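DNA polymerase III subunit beta (PDB 4S3I) forms a ring-shaped sliding clamp that tethers DNA polymerases and other proteins to DNA and so confers processivity on replication. Local coordinates at residues Phe318-Asn323 and Ser348-Gln353; Leu328-Ala333 and Ile367-Met372. All coordinates share one frame; numbering follows the deposited sequence.

Contact 1: Phe318-Asn323 and Ser348-Gln353; sequences FHLGVN and SPFLIQ
The hydrophobic core of the C-terminal clamp domain, enclosed between two antiparallel sheets, is where strand 318-323 meets strand 350-354. The two strands belong to different sheets, and even their closest pair of CA atoms, those of Leu-320 and Phe-350, is 9.5 Å apart. Side chains alone therefore bridge the gap, and the contact illustrates how one aromatic ring can join two layers of a beta structure. Phe-350 reaches across from its strand, and Leu-320 meets it with a methyl group: CD2 of Leu-320 lies over the centre of the Phe-350 ring, 3.9 Å from the ring centroid and 8° off the ring normal, a nearly vertical CH-pi contact. The leucine's second branch also reaches the ring, CD1 of Leu-320 standing 4.1 Å from CD2 of Phe-350. This delivery depends on the first torsion of Leu-320, which sets CG opposite the backbone N (chi1 -176°) and extends the branched end toward the other sheet. With CG between its backbone N and carbonyl carbon (chi1 60°), Phe-350 turns its ring toward strand 318-323.

Around the ring the packing continues on largely apolar terms. Phe-327 of helix 324-332 touches both Val-322 and Phe-350, while Pro-373 packs on Leu-320 and Phe-350, and Leu-341 and Cys-343 of strand 338-343 also meet the phenylalanine. The three residues that touch across the two segments are all buried, in keeping with an interface made entirely of carbon. At the end of strand 318-323, Asn-323 is the N-cap of helix 324-332, its OD1 accepting a hydrogen bond from the N of Phe-326. Val-322 completes the grip at the far end of the ring, coming in obliquely with its CG1 methyl 3.7 Å from CZ of Phe-350.

Contact 2: Leu328-Ala333 and Ile367-Met372; sequences LEALNA and ISTLMM
Ala-330 presses its methyl against the side chain of Thr-369, CB to CB at 3.7 Å, where helix 324-332 packs on the antiparallel sheet that includes strand 368-371. This helix-on-sheet packing is a basic element of the sliding-clamp domain, and small residues make it close: the CA atoms of Ala-330 and Thr-369 are only 5.9 Å apart. Both branches of the threonine approach the alanine methyl, with OG1 at 3.8 Å and CG2 at 4.1 Å from CB of Ala-330. One turn further, at the end of the helix, the methyl of Ala-333 meets CG2 of Ile-367 at 4.0 Å. With CG2 anti to the backbone N and CG1 beside it, the isoleucine presents its short branch, CG2, to the alanine. Met-371 adds a looser contact at the other end, its sulfur approaching the Ala-330 methyl.

Polar groups at this interface are also joined through water. One water donates to O of Ala-330 and also hydrogen-bonds OG1 of Thr-369, so a water links the buried hydroxyl to the helix carbonyl. That hydroxyl has a second partner in Ser-181 OG on the neighbouring strand 179-185, which ties the helix contact to the strand pairing between the central and C-terminal domains. Nearby, Glu-329 forms a salt bridge with Arg-179 of the same strand, adding a charged link between the helix and that part of the sheet. Ile-352 of strand 350-354 packs on Ala-330 from the other neighbouring strand. Near Ala-333 a second water, whose approach to O of Ala-333 is too short to be read with confidence, accepts a hydrogen bond from N of Ile-367 at 3.0 Å.

Contact 1 and contact 2 lie with their centres about 10 Å apart and share the C-terminal part of the clamp. Their segments alternate along the chain: strand 318-323 runs directly into helix 324-332, and strand 350-354 is followed by strand 368-371, its antiparallel neighbour in one large sheet. Backbone pairing joins the contacts, with Ile-352 N 2.7 Å from Thr-369 O, a probable hydrogen bond. One continuous strand-helix unit thus packs on two adjacent strands, the strand through contact 1 and the helix through contact 2. Because strand 368-371 also pairs with strand 179-185, this packing connects the C-terminal core to the sheet shared with the central domain.

Contact 1: Phe318-Asn323 and Ser348-Gln353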
ATOM      1  N   PHE A 318      -7.657 -32.018  25.966  1.00 39.49           N
ATOM      2  CA  PHE A 318      -7.780 -30.706  26.595  1.00 35.62           C
ATOM      3  C   PHE A 318      -8.391 -29.748  25.569  1.00 33.43           C
ATOM      4  O   PHE A 318      -7.883 -29.620  24.450  1.00 39.12           O
ATOM      5  CB  PHE A 318      -6.402 -30.224  27.058  1.00 36.23           C
ATOM      6  CG  PHE A 318      -6.412 -28.878  27.750  1.00 44.39           C
ATOM      7  CD1 PHE A 318      -6.818 -28.762  29.077  1.00 55.48           C
ATOM      8  CD2 PHE A 318      -5.977 -27.739  27.081  1.00 41.35           C
ATOM      9  CE1 PHE A 318      -6.816 -27.523  29.724  1.00 61.72           C
ATOM     10  CE2 PHE A 318      -5.971 -26.492  27.718  1.00 49.38           C
ATOM     11  CZ  PHE A 318      -6.393 -26.386  29.040  1.00 57.04           C
ATOM     12  N   HIS A 319      -9.489 -29.095  25.936  1.00 32.03           N
ATOM     13  CA  HIS A 319     -10.165 -28.178  25.025  1.00 38.12           C
ATOM     14  C   HIS A 319      -9.985 -26.731  25.475  1.00 41.63           C
ATOM     15  O   HIS A 319     -10.223 -26.406  26.643  1.00 46.35           O
ATOM     16  CB  HIS A 319     -11.652 -28.509  24.940  1.00 42.89           C
ATOM     17  CG  HIS A 319     -11.934 -29.924  24.541  1.00 53.51           C
ATOM     18  ND1 HIS A 319     -11.896 -30.350  23.227  1.00 58.55           N
ATOM     19  CD2 HIS A 319     -12.267 -31.010  25.276  1.00 56.03           C
ATOM     20  CE1 HIS A 319     -12.190 -31.637  23.177  1.00 57.01           C
ATOM     21  NE2 HIS A 319     -12.419 -32.062  24.404  1.00 57.60           N
ATOM     22  N   LEU A 320      -9.571 -25.865  24.550  1.00 34.08           N
ATOM     23  CA  LEU A 320      -9.326 -24.447  24.867  1.00 32.79           C
ATOM     24  C   LEU A 320      -9.892 -23.507  23.789  1.00 28.62           C
ATOM     25  O   LEU A 320      -9.551 -23.634  22.610  1.00 29.02           O
ATOM     26  CB  LEU A 320      -7.825 -24.201  25.037  1.00 27.95           C
ATOM     27  CG  LEU A 320      -7.403 -22.794  25.453  1.00 31.14           C
ATOM     28  CD1 LEU A 320      -7.843 -22.508  26.887  1.00 35.09           C
ATOM     29  CD2 LEU A 320      -5.893 -22.624  25.295  1.00 27.39           C
ATOM     30  N   GLY A 321     -10.768 -22.584  24.188  1.00 30.15           N
ATOM     31  CA  GLY A 321     -11.307 -21.593  23.267  1.00 30.31           C
ATOM     32  C   GLY A 321     -10.383 -20.387  23.210  1.00 29.00           C
ATOM     33  O   GLY A 321     -10.051 -19.816  24.254  1.00 29.54           O
ATOM     34  N   VAL A 322      -9.944 -20.002  22.010  1.00 28.61           N
ATOM     35  CA  VAL A 322      -8.987 -18.899  21.881  1.00 28.23           C
ATOM     36  C   VAL A 322      -9.369 -17.847  20.845  1.00 32.91           C
ATOM     37  O   VAL A 322     -10.037 -18.144  19.854  1.00 28.62           O
ATOM     38  CB  VAL A 322      -7.566 -19.393  21.565  1.00 27.52           C
ATOM     39  CG1 VAL A 322      -7.119 -20.450  22.566  1.00 28.05           C
ATOM     40  CG2 VAL A 322      -7.487 -19.940  20.134  1.00 27.28           C
ATOM     41  N   ASN A 323      -8.930 -16.612  21.085  1.00 29.40           N
ATOM     42  CA  ASN A 323      -9.021 -15.549  20.090  1.00 28.35           C
ATOM     43  C   ASN A 323      -7.872 -15.749  19.098  1.00 27.67           C
ATOM     44  O   ASN A 323      -6.696 -15.788  19.481  1.00 27.21           O
ATOM     45  CB  ASN A 323      -8.952 -14.170  20.769  1.00 30.12           C
ATOM     46  CG  ASN A 323      -8.963 -13.004  19.771  1.00 33.56           C
ATOM     47  OD1 ASN A 323      -8.143 -12.942  18.847  1.00 29.03           O
ATOM     48  ND2 ASN A 323      -9.875 -12.059  19.980  1.00 38.93           N
ATOM     49  N   SER A 348      -9.716 -20.281  32.530  1.00 37.82           N
ATOM     50  CA  SER A 348      -8.661 -19.480  33.152  1.00 40.41           C
ATOM     51  C   SER A 348      -7.663 -18.932  32.135  1.00 37.14           C
ATOM     52  O   SER A 348      -7.427 -19.552  31.098  1.00 37.34           O
ATOM     53  CB  SER A 348      -7.906 -20.303  34.206  1.00 42.29           C
ATOM     54  OG  SER A 348      -8.692 -20.491  35.363  1.00 50.98           O
ATOM     55  N   PRO A 349      -7.069 -17.765  32.442  1.00 38.30           N
ATOM     56  CA  PRO A 349      -6.018 -17.168  31.611  1.00 34.53           C
ATOM     57  C   PRO A 349      -4.895 -18.154  31.329  1.00 33.27           C
ATOM     58  O   PRO A 349      -4.518 -18.934  32.217  1.00 30.25           O
ATOM     59  CB  PRO A 349      -5.488 -16.030  32.488  1.00 42.20           C
ATOM     60  CG  PRO A 349      -6.671 -15.618  33.317  1.00 44.02           C
ATOM     61  CD  PRO A 349      -7.470 -16.880  33.555  1.00 43.33           C
ATOM     62  N   PHE A 350      -4.356 -18.122  30.116  1.00 28.88           N
ATOM     63  CA  PHE A 350      -3.234 -18.985  29.787  1.00 28.31           C
ATOM     64  C   PHE A 350      -2.077 -18.180  29.226  1.00 27.90           C
ATOM     65  O   PHE A 350      -2.252 -17.042  28.789  1.00 27.91           O
ATOM     66  CB  PHE A 350      -3.648 -20.067  28.789  1.00 35.22           C
ATOM     67  CG  PHE A 350      -4.162 -19.530  27.478  1.00 33.50           C
ATOM     68  CD1 PHE A 350      -3.308 -19.355  26.390  1.00 27.13           C
ATOM     69  CD2 PHE A 350      -5.505 -19.223  27.327  1.00 32.45           C
ATOM     70  CE1 PHE A 350      -3.801 -18.880  25.162  1.00 26.98           C
ATOM     71  CE2 PHE A 350      -6.003 -18.745  26.116  1.00 32.69           C
ATOM     72  CZ  PHE A 350      -5.148 -18.574  25.034  1.00 28.93           C
ATOM     73  N   LEU A 351      -0.902 -18.792  29.208  1.00 27.58           N
ATOM     74  CA  LEU A 351       0.324 -18.079  28.902  1.00 29.52           C
ATOM     75  C   LEU A 351       0.966 -18.662  27.660  1.00 33.30           C
ATOM     76  O   LEU A 351       0.972 -19.882  27.472  1.00 29.41           O
ATOM     77  CB  LEU A 351       1.297 -18.185  30.090  1.00 31.91           C
ATOM     78  CG  LEU A 351       2.539 -17.282  30.080  1.00 34.73           C
ATOM     79  CD1 LEU A 351       2.143 -15.854  30.426  1.00 29.94           C
ATOM     80  CD2 LEU A 351       3.633 -17.781  31.018  1.00 39.33           C
ATOM     81  N   ILE A 352       1.510 -17.793  26.812  1.00 26.49           N
ATOM     82  CA  ILE A 352       2.314 -18.231  25.670  1.00 26.06           C
ATOM     83  C   ILE A 352       3.696 -17.627  25.807  1.00 31.45           C
ATOM     84  O   ILE A 352       3.822 -16.426  26.030  1.00 28.01           O
ATOM     85  CB  ILE A 352       1.658 -17.805  24.326  1.00 25.80           C
ATOM     86  CG1 ILE A 352       0.401 -18.641  24.070  1.00 30.06           C
ATOM     87  CG2 ILE A 352       2.632 -17.965  23.152  1.00 25.47           C
ATOM     88  CD1 ILE A 352      -0.441 -18.150  22.908  1.00 29.63           C
ATOM     89  N   GLN A 353       4.737 -18.448  25.699  1.00 25.99           N
ATOM     90  CA  GLN A 353       6.093 -17.926  25.809  1.00 29.67           C
ATOM     91  C   GLN A 353       7.069 -18.782  25.021  1.00 29.95           C
ATOM     92  O   GLN A 353       6.702 -19.864  24.543  1.00 26.52           O
ATOM     93  CB  GLN A 353       6.517 -17.793  27.282  1.00 33.44           C
ATOM     94  CG  GLN A 353       6.733 -19.105  27.998  1.00 38.18           C
ATOM     95  CD  GLN A 353       6.948 -18.932  29.503  1.00 41.07           C
ATOM     96  OE1 GLN A 353       7.114 -19.913  30.223  1.00 34.69           O
ATOM     97  NE2 GLN A 353       6.941 -17.683  29.978  1.00 36.15           N
TER

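Contact 2: Leu328-Ala333 and Ile367-Met372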
ATOM      1  N   LEU A 328      -2.224 -15.564  17.459  1.00 25.61           N
ATOM      2  CA  LEU A 328      -1.239 -15.354  16.402  1.00 25.35           C
ATOM      3  C   LEU A 328      -0.242 -14.277  16.802  1.00 25.21           C
ATOM      4  O   LEU A 328       0.968 -14.432  16.611  1.00 25.00           O
ATOM      5  CB  LEU A 328      -1.913 -14.967  15.081  1.00 25.52           C
ATOM      6  CG  LEU A 328      -2.552 -16.100  14.308  1.00 32.23           C
ATOM      7  CD1 LEU A 328      -3.296 -15.568  13.077  1.00 32.52           C
ATOM      8  CD2 LEU A 328      -1.486 -17.114  13.902  1.00 31.83           C
ATOM      9  N   GLU A 329      -0.745 -13.180  17.359  1.00 25.40           N
ATOM     10  CA  GLU A 329       0.163 -12.112  17.744  1.00 28.49           C
ATOM     11  C   GLU A 329       1.120 -12.570  18.841  1.00 29.01           C
ATOM     12  O   GLU A 329       2.288 -12.212  18.832  1.00 25.11           O
ATOM     13  CB  GLU A 329      -0.608 -10.832  18.119  1.00 25.63           C
ATOM     14  CG  GLU A 329      -1.338 -10.243  16.903  1.00 28.43           C
ATOM     15  CD  GLU A 329      -1.934  -8.855  17.151  1.00 31.94           C
ATOM     16  OE1 GLU A 329      -2.055  -8.093  16.174  1.00 35.66           O
ATOM     17  OE2 GLU A 329      -2.294  -8.534  18.303  1.00 32.02           O
ATOM     18  N   ALA A 330       0.634 -13.392  19.766  1.00 25.37           N
ATOM     19  CA  ALA A 330       1.522 -13.913  20.816  1.00 25.36           C
ATOM     20  C   ALA A 330       2.636 -14.769  20.210  1.00 25.10           C
ATOM     21  O   ALA A 330       3.782 -14.730  20.662  1.00 25.10           O
ATOM     22  CB  ALA A 330       0.734 -14.691  21.854  1.00 25.59           C
ATOM     23  N   LEU A 331       2.311 -15.518  19.157  1.00 24.98           N
ATOM     24  CA  LEU A 331       3.317 -16.362  18.515  1.00 24.84           C
ATOM     25  C   LEU A 331       4.307 -15.503  17.715  1.00 24.77           C
ATOM     26  O   LEU A 331       5.513 -15.769  17.698  1.00 24.78           O
ATOM     27  CB  LEU A 331       2.652 -17.404  17.607  1.00 24.84           C
ATOM     28  CG  LEU A 331       1.776 -18.458  18.298  1.00 24.94           C
ATOM     29  CD1 LEU A 331       1.232 -19.417  17.259  1.00 24.98           C
ATOM     30  CD2 LEU A 331       2.550 -19.224  19.407  1.00 24.96           C
ATOM     31  N   ASN A 332       3.790 -14.479  17.032  1.00 24.76           N
ATOM     32  CA  ASN A 332       4.653 -13.547  16.291  1.00 26.47           C
ATOM     33  C   ASN A 332       5.732 -12.911  17.176  1.00 24.77           C
ATOM     34  O   ASN A 332       6.824 -12.584  16.718  1.00 27.01           O
ATOM     35  CB  ASN A 332       3.815 -12.439  15.624  1.00 32.81           C
ATOM     36  CG  ASN A 332       2.876 -12.965  14.561  1.00 39.82           C
ATOM     37  OD1 ASN A 332       3.077 -14.053  14.015  1.00 38.12           O
ATOM     38  ND2 ASN A 332       1.835 -12.181  14.249  1.00 36.62           N
ATOM     39  N   ALA A 333       5.421 -12.733  18.453  1.00 24.87           N
ATOM     40  CA  ALA A 333       6.349 -12.087  19.385  1.00 25.02           C
ATOM     41  C   ALA A 333       7.469 -13.009  19.876  1.00 27.66           C
ATOM     42  O   ALA A 333       8.343 -12.576  20.631  1.00 28.48           O
ATOM     43  CB  ALA A 333       5.593 -11.535  20.561  1.00 25.21           C
ATOM     44  N   ILE A 367       9.503 -12.235  25.133  1.00 26.51           N
ATOM     45  CA  ILE A 367       8.190 -11.739  25.513  1.00 26.52           C
ATOM     46  C   ILE A 367       7.279 -12.929  25.811  1.00 28.38           C
ATOM     47  O   ILE A 367       7.309 -13.929  25.092  1.00 26.15           O
ATOM     48  CB  ILE A 367       7.564 -10.887  24.365  1.00 28.47           C
ATOM     49  CG1 ILE A 367       8.032  -9.428  24.438  1.00 28.76           C
ATOM     50  CG2 ILE A 367       6.042 -10.887  24.446  1.00 26.18           C
ATOM     51  CD1 ILE A 367       9.523  -9.228  24.512  1.00 26.58           C
ATOM     52  N   SER A 368       6.488 -12.817  26.874  1.00 26.91           N
ATOM     53  CA  SER A 368       5.487 -13.815  27.223  1.00 26.77           C
ATOM     54  C   SER A 368       4.158 -13.109  27.125  1.00 31.14           C
ATOM     55  O   SER A 368       4.074 -11.917  27.437  1.00 27.11           O
ATOM     56  CB  SER A 368       5.705 -14.309  28.666  1.00 27.26           C
ATOM     57  OG  SER A 368       6.974 -14.912  28.808  1.00 29.40           O
ATOM     58  N   THR A 369       3.120 -13.819  26.694  1.00 26.67           N
ATOM     59  CA  THR A 369       1.798 -13.219  26.628  1.00 26.86           C
ATOM     60  C   THR A 369       0.777 -14.021  27.431  1.00 27.19           C
ATOM     61  O   THR A 369       0.653 -15.248  27.271  1.00 27.66           O
ATOM     62  CB  THR A 369       1.301 -13.073  25.177  1.00 26.48           C
ATOM     63  OG1 THR A 369       2.245 -12.319  24.401  1.00 26.67           O
ATOM     64  CG2 THR A 369      -0.055 -12.366  25.158  1.00 26.80           C
ATOM     65  N   LEU A 370       0.050 -13.324  28.294  1.00 27.74           N
ATOM     66  CA  LEU A 370      -1.024 -13.930  29.070  1.00 28.18           C
ATOM     67  C   LEU A 370      -2.354 -13.522  28.441  1.00 32.99           C
ATOM     68  O   LEU A 370      -2.580 -12.338  28.189  1.00 28.50           O
ATOM     69  CB  LEU A 370      -0.951 -13.462  30.525  1.00 28.88           C
ATOM     70  CG  LEU A 370      -2.066 -14.013  31.417  1.00 33.33           C
ATOM     71  CD1 LEU A 370      -1.783 -15.464  31.798  1.00 33.30           C
ATOM     72  CD2 LEU A 370      -2.278 -13.152  32.658  1.00 38.61           C
ATOM     73  N   MET A 371      -3.228 -14.496  28.184  1.00 28.32           N
ATOM     74  CA  MET A 371      -4.479 -14.252  27.458  1.00 36.60           C
ATOM     75  C   MET A 371      -5.686 -14.855  28.159  1.00 35.53           C
ATOM     76  O   MET A 371      -5.590 -15.934  28.736  1.00 36.06           O
ATOM     77  CB  MET A 371      -4.402 -14.868  26.060  1.00 34.49           C
ATOM     78  CG  MET A 371      -3.755 -14.003  25.018  1.00 44.86           C
ATOM     79  SD  MET A 371      -3.240 -15.018  23.628  1.00 40.99           S
ATOM     80  CE  MET A 371      -4.804 -15.742  23.135  1.00 58.41           C
ATOM     81  N   MET A 372      -6.822 -14.164  28.079  1.00 30.77           N
ATOM     82  CA  MET A 372      -8.094 -14.714  28.532  1.00 30.28           C
ATOM     83  C   MET A 372      -8.638 -15.635  27.435  1.00 35.56           C
ATOM     84  O   MET A 372      -8.652 -15.254  26.261  1.00 34.85           O
ATOM     85  CB  MET A 372      -9.114 -13.598  28.775  1.00 35.36           C
ATOM     86  CG  MET A 372      -8.690 -12.576  29.817  1.00 50.16           C
ATOM     87  SD  MET A 372      -9.640 -11.033  29.726  1.00 90.73           S
ATOM     88  CE  MET A 372     -11.310 -11.618  30.005  1.00 55.99           C
TER
HETATM   89  O   HOH W   1       4.034 -14.036  23.501  1.00 23.25           O
HETATM   90  O   HOH W   2      10.193 -13.029  22.280  1.00 21.03           O